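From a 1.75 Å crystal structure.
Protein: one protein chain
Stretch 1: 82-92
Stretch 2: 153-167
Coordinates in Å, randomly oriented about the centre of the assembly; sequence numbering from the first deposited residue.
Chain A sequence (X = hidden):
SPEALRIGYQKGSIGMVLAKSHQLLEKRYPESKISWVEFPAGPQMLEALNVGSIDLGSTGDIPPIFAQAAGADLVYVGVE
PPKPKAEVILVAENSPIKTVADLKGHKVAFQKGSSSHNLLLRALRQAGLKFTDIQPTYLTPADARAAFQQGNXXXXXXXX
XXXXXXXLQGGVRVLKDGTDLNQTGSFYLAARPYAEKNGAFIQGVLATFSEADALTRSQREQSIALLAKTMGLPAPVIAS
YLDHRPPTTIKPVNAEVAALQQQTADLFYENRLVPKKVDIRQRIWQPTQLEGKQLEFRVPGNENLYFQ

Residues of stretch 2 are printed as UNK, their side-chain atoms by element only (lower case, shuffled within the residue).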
# COMPACT_ATOMS: atom_id res chain seq x y z
N PRO A 82 5.68 -1.75 7.53
CA PRO A 82 6.42 -0.96 6.56
C PRO A 82 7.57 -1.76 5.91
O PRO A 82 8.01 -2.77 6.46
CB PRO A 82 7.06 0.15 7.43
CG PRO A 82 7.07 -0.30 8.76
CD PRO A 82 6.00 -1.38 8.91
N LYS A 83 8.02 -1.27 4.76
CA LYS A 83 9.11 -1.92 4.02
C LYS A 83 10.24 -0.92 3.90
O LYS A 83 10.48 -0.39 2.81
CB LYS A 83 8.64 -2.31 2.60
CG LYS A 83 7.47 -3.31 2.55
CD LYS A 83 7.29 -3.91 1.10
CE LYS A 83 7.47 -2.91 -0.09
NZ LYS A 83 7.84 -3.51 -1.48
N PRO A 84 10.99 -0.69 5.00
CA PRO A 84 12.02 0.39 4.91
C PRO A 84 13.14 0.13 3.91
O PRO A 84 13.66 1.08 3.34
CB PRO A 84 12.57 0.46 6.32
CG PRO A 84 12.27 -0.87 6.97
CD PRO A 84 10.93 -1.29 6.34
N LYS A 85 13.43 -1.14 3.65
CA LYS A 85 14.49 -1.53 2.71
C LYS A 85 14.08 -1.46 1.24
O LYS A 85 14.91 -1.63 0.37
CB LYS A 85 14.96 -2.95 3.01
CG LYS A 85 15.65 -3.02 4.39
CD LYS A 85 15.91 -4.47 4.83
CE LYS A 85 17.19 -4.53 5.72
NZ LYS A 85 17.33 -5.76 6.58
N ALA A 86 12.80 -1.17 1.01
CA ALA A 86 12.21 -1.12 -0.32
C ALA A 86 11.99 0.33 -0.80
O ALA A 86 11.56 0.57 -1.92
CB ALA A 86 10.87 -1.87 -0.24
N GLU A 87 12.24 1.32 0.06
CA GLU A 87 11.96 2.73 -0.28
C GLU A 87 13.29 3.48 -0.11
O GLU A 87 13.80 3.54 0.98
CB GLU A 87 10.86 3.23 0.68
CG GLU A 87 10.31 4.63 0.41
CD GLU A 87 9.09 4.58 -0.53
OE1 GLU A 87 8.22 3.71 -0.30
OE2 GLU A 87 9.03 5.39 -1.47
N VAL A 88 13.86 4.04 -1.18
CA VAL A 88 15.27 4.51 -1.17
C VAL A 88 15.55 5.86 -1.84
O VAL A 88 14.76 6.33 -2.67
CB VAL A 88 16.17 3.45 -1.84
CG1 VAL A 88 16.04 2.11 -1.10
CG2 VAL A 88 15.82 3.31 -3.36
N ILE A 89 16.68 6.47 -1.48
CA ILE A 89 17.31 7.51 -2.29
C ILE A 89 18.57 6.90 -2.91
O ILE A 89 19.45 6.38 -2.18
CB ILE A 89 17.70 8.72 -1.41
CG1 ILE A 89 16.46 9.29 -0.73
CG2 ILE A 89 18.44 9.81 -2.25
CD1 ILE A 89 16.78 10.47 0.29
N LEU A 90 18.63 6.92 -4.24
CA LEU A 90 19.76 6.38 -4.97
C LEU A 90 20.66 7.46 -5.48
O LEU A 90 20.19 8.50 -5.95
CB LEU A 90 19.28 5.63 -6.20
CG LEU A 90 18.46 4.37 -6.00
CD1 LEU A 90 17.93 3.94 -7.36
CD2 LEU A 90 19.31 3.22 -5.35
N VAL A 91 21.95 7.18 -5.45
CA VAL A 91 22.94 8.03 -6.12
C VAL A 91 23.81 7.12 -6.92
O VAL A 91 23.72 5.91 -6.74
CB VAL A 91 23.81 8.85 -5.12
CG1 VAL A 91 22.90 9.82 -4.35
CG2 VAL A 91 24.49 7.89 -4.10
N ALA A 92 24.65 7.67 -7.79
CA ALA A 92 25.63 6.83 -8.51
C ALA A 92 26.66 6.27 -7.53
O ALA A 92 27.01 6.97 -6.57
CB ALA A 92 26.30 7.65 -9.65
N UNK A 153 20.00 14.64 -12.90
CA UNK A 153 19.81 14.85 -11.47
C UNK A 153 20.89 14.05 -10.73
O UNK A 153 21.50 13.14 -11.31
c UNK A 153 17.33 15.34 -11.42
c UNK A 153 18.08 12.98 -11.37
c UNK A 153 18.40 14.39 -10.95
N UNK A 154 21.15 14.40 -9.49
CA UNK A 154 22.18 13.68 -8.75
C UNK A 154 21.69 12.54 -7.91
O UNK A 154 22.48 11.70 -7.49
c UNK A 154 23.66 15.69 -8.85
c UNK A 154 23.02 14.66 -7.94
o UNK A 154 24.25 15.25 -9.87
o UNK A 154 23.45 16.88 -8.60
N UNK A 155 20.39 12.52 -7.64
CA UNK A 155 19.82 11.49 -6.80
C UNK A 155 18.37 11.25 -7.23
O UNK A 155 17.74 12.16 -7.78
c UNK A 155 19.86 11.90 -5.32
N UNK A 156 17.86 10.05 -6.97
CA UNK A 156 16.52 9.63 -7.36
C UNK A 156 15.89 8.94 -6.15
O UNK A 156 16.39 7.92 -5.64
c UNK A 156 15.81 6.02 -10.36
c UNK A 156 14.02 8.82 -8.96
n UNK A 156 13.03 8.09 -9.58
c UNK A 156 15.22 8.21 -9.09
c UNK A 156 13.61 7.00 -10.17
c UNK A 156 13.85 4.98 -11.36
c UNK A 156 13.02 5.97 -10.90
c UNK A 156 15.22 4.99 -11.10
c UNK A 156 16.56 8.70 -8.58
c UNK A 156 14.98 7.05 -9.89
N UNK A 157 14.81 9.52 -5.66
CA UNK A 157 14.09 8.89 -4.55
C UNK A 157 12.95 8.11 -5.16
O UNK A 157 12.14 8.67 -5.92
c UNK A 157 13.60 9.96 -3.57
N UNK A 158 12.93 6.81 -4.91
CA UNK A 158 12.03 5.88 -5.61
C UNK A 158 11.75 4.61 -4.81
O UNK A 158 12.49 4.27 -3.87
c UNK A 158 13.94 4.75 -6.89
c UNK A 158 10.37 5.66 -8.27
c UNK A 158 11.61 4.82 -7.96
c UNK A 158 12.64 5.52 -7.04
N UNK A 159 10.65 3.93 -5.15
CA UNK A 159 10.23 2.70 -4.51
C UNK A 159 10.54 1.46 -5.37
O UNK A 159 10.91 1.56 -6.55
c UNK A 159 7.24 2.20 -6.20
c UNK A 159 6.63 4.24 -6.94
c UNK A 159 8.73 2.76 -4.19
c UNK A 159 6.36 6.61 -7.18
c UNK A 159 7.49 4.40 -5.83
c UNK A 159 6.05 5.34 -7.64
n UNK A 159 6.50 2.88 -7.17
c UNK A 159 7.17 6.80 -6.06
c UNK A 159 7.76 5.71 -5.37
c UNK A 159 7.86 3.08 -5.38
N UNK A 160 10.42 0.29 -4.76
CA UNK A 160 10.54 -0.98 -5.49
C UNK A 160 9.26 -1.22 -6.30
O UNK A 160 8.14 -0.95 -5.81
c UNK A 160 10.71 -2.10 -4.46
c UNK A 160 12.05 -2.79 -4.52
o UNK A 160 12.33 -3.57 -3.53
o UNK A 160 12.74 -2.68 -5.57
N UNK A 161 9.37 -1.82 -7.48
CA UNK A 161 10.56 -2.53 -8.03
C UNK A 161 11.51 -1.69 -8.90
O UNK A 161 12.51 -2.23 -9.39
c UNK A 161 8.71 -2.82 -9.54
c UNK A 161 9.90 -3.60 -8.93
c UNK A 161 8.14 -2.22 -8.22
N UNK A 162 11.25 -0.40 -9.06
CA UNK A 162 12.16 0.45 -9.81
C UNK A 162 13.55 0.41 -9.18
O UNK A 162 14.56 0.43 -9.88
c UNK A 162 10.25 2.14 -11.86
c UNK A 162 11.70 1.91 -9.79
c UNK A 162 9.00 2.36 -12.49
c UNK A 162 9.22 2.42 -9.74
o UNK A 162 6.67 2.91 -12.28
c UNK A 162 10.36 2.15 -10.48
c UNK A 162 7.89 2.64 -11.69
c UNK A 162 8.00 2.65 -10.34
N UNK A 163 13.55 0.44 -7.85
CA UNK A 163 14.77 0.42 -7.07
C UNK A 163 15.55 -0.84 -7.46
O UNK A 163 16.71 -0.72 -7.89
c UNK A 163 15.49 -0.10 -4.65
c UNK A 163 17.85 -0.46 -4.11
c UNK A 163 16.13 -1.27 -2.62
o UNK A 163 18.42 -1.65 -2.08
c UNK A 163 16.86 0.07 -4.94
c UNK A 163 15.14 -0.76 -3.48
c UNK A 163 14.44 0.47 -5.57
c UNK A 163 17.46 -1.13 -2.95
N UNK A 164 14.92 -2.00 -7.38
CA UNK A 164 15.64 -3.25 -7.62
C UNK A 164 16.09 -3.29 -9.07
O UNK A 164 17.19 -3.77 -9.35
c UNK A 164 14.81 -4.48 -7.32
o UNK A 164 14.57 -4.66 -5.91
N UNK A 165 15.26 -2.77 -9.98
CA UNK A 165 15.65 -2.79 -11.40
C UNK A 165 16.92 -1.95 -11.64
O UNK A 165 17.82 -2.38 -12.38
c UNK A 165 14.49 -2.33 -12.30
N UNK A 166 16.98 -0.76 -11.02
CA UNK A 166 18.13 0.14 -11.15
C UNK A 166 19.36 -0.49 -10.51
O UNK A 166 20.48 -0.42 -11.04
c UNK A 166 17.82 1.48 -10.49
N UNK A 167 19.16 -1.08 -9.34
CA UNK A 167 20.24 -1.70 -8.61
C UNK A 167 20.95 -2.79 -9.41
O UNK A 167 22.19 -2.85 -9.43
c UNK A 167 19.70 -2.29 -7.28
c UNK A 167 20.04 -3.56 -5.14
c UNK A 167 20.71 -2.88 -6.29
c UNK A 167 21.70 -1.83 -5.77
O HOH W 1 10.27 -4.70 -1.99
O HOH W 2 8.17 -0.68 -2.72
O HOH W 3 17.56 -2.31 0.34
O HOH W 4 24.61 10.45 -8.52

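Position 153 carries three carbons, one bearing the other two, and reaches nothing on stretch 1: Val-153. Position 154 has two carbons, the second holding two oxygens. Two oxygens on the second carbon make it a short carboxylate, Asp-154, whose backbone O lies 3.7 Å from Val-91 CG1 and takes a bond from water 4, which in turn accepts from Ala-92 N.

Position 155 opens the strand with a single carbon, its CB 3.8 Å from Val-91 CG1 and 4.0 Å from Ile-89 CG2; it is Ala-155. Position 156 bears fused five- and six-membered rings with eight carbons and one nitrogen, which among the amino acids only tryptophan supplies: Trp-156. Its CE3 lies 4.2 Å from Leu-90 CD1, and its backbone pairs with Leu-90 in both directions. Position 157, one carbon again, is Ala-157; with CB 4.1 Å from Ile-89 CG1, it sits where the strands come as near as 4.2 Å, CA to CA with Ile-89.

Position 158 has four carbons forked at the first, one arm two carbons long: Ile-158. Its CG2 is 4.1 Å from Leu-90 CD1, on the same sheet face as Val-88. Position 159 repeats the fused rings and is Trp-159, but here the end of the side chain leads away, yet CB is 3.8 Å from Glu-87 OE2, which also lies at the edge of the ring, near its plane.

Position 160 has two carbons and two terminal oxygens, hence Asp-160. Its OD2 receives a bond from water 1, which accepts from Lys-83 NZ, so water joins the charged groups. Position 161 closes three carbons onto its own N: Pro-161, after a cis peptide, pointing away. Position 162, a six-carbon ring with one oxygen, is Tyr-162, out of contact.

Position 163 has the same ring and oxygen, on a CA-to-CB bond that points toward stretch 1: Tyr-163. Val-88 CG1 stands over its face, 3.9 Å from the centroid, and water 3 links its OH to Lys-85 O. Position 164, one carbon and one oxygen, is Ser-164; its OG donates to Asp-160 OD1 at 2.7 Å. Positions 165 and 166 each have one carbon, Ala-165 and Ala-166, the latter with CB 4.0 Å from Leu-90 CD1. Position 167, four carbons forked at the second, is Leu-167.

The rule is an antiparallel ladder with a helical lid. Val-88 and Leu-90 each exchange two backbone hydrogen bonds, with Ile-158 and Trp-156 (Leu-90 N to Trp-156 O, 2.8 Å), while a weak bond from Asp-160 N to Ala-86 O, 3.1 Å, follows the strand. The chain then turns into a helix, bringing Tyr-163 and Ala-166 back over Val-88 and Leu-90.

Stretch 2, residues 153-167: VDAWAIWDPYYSAAL
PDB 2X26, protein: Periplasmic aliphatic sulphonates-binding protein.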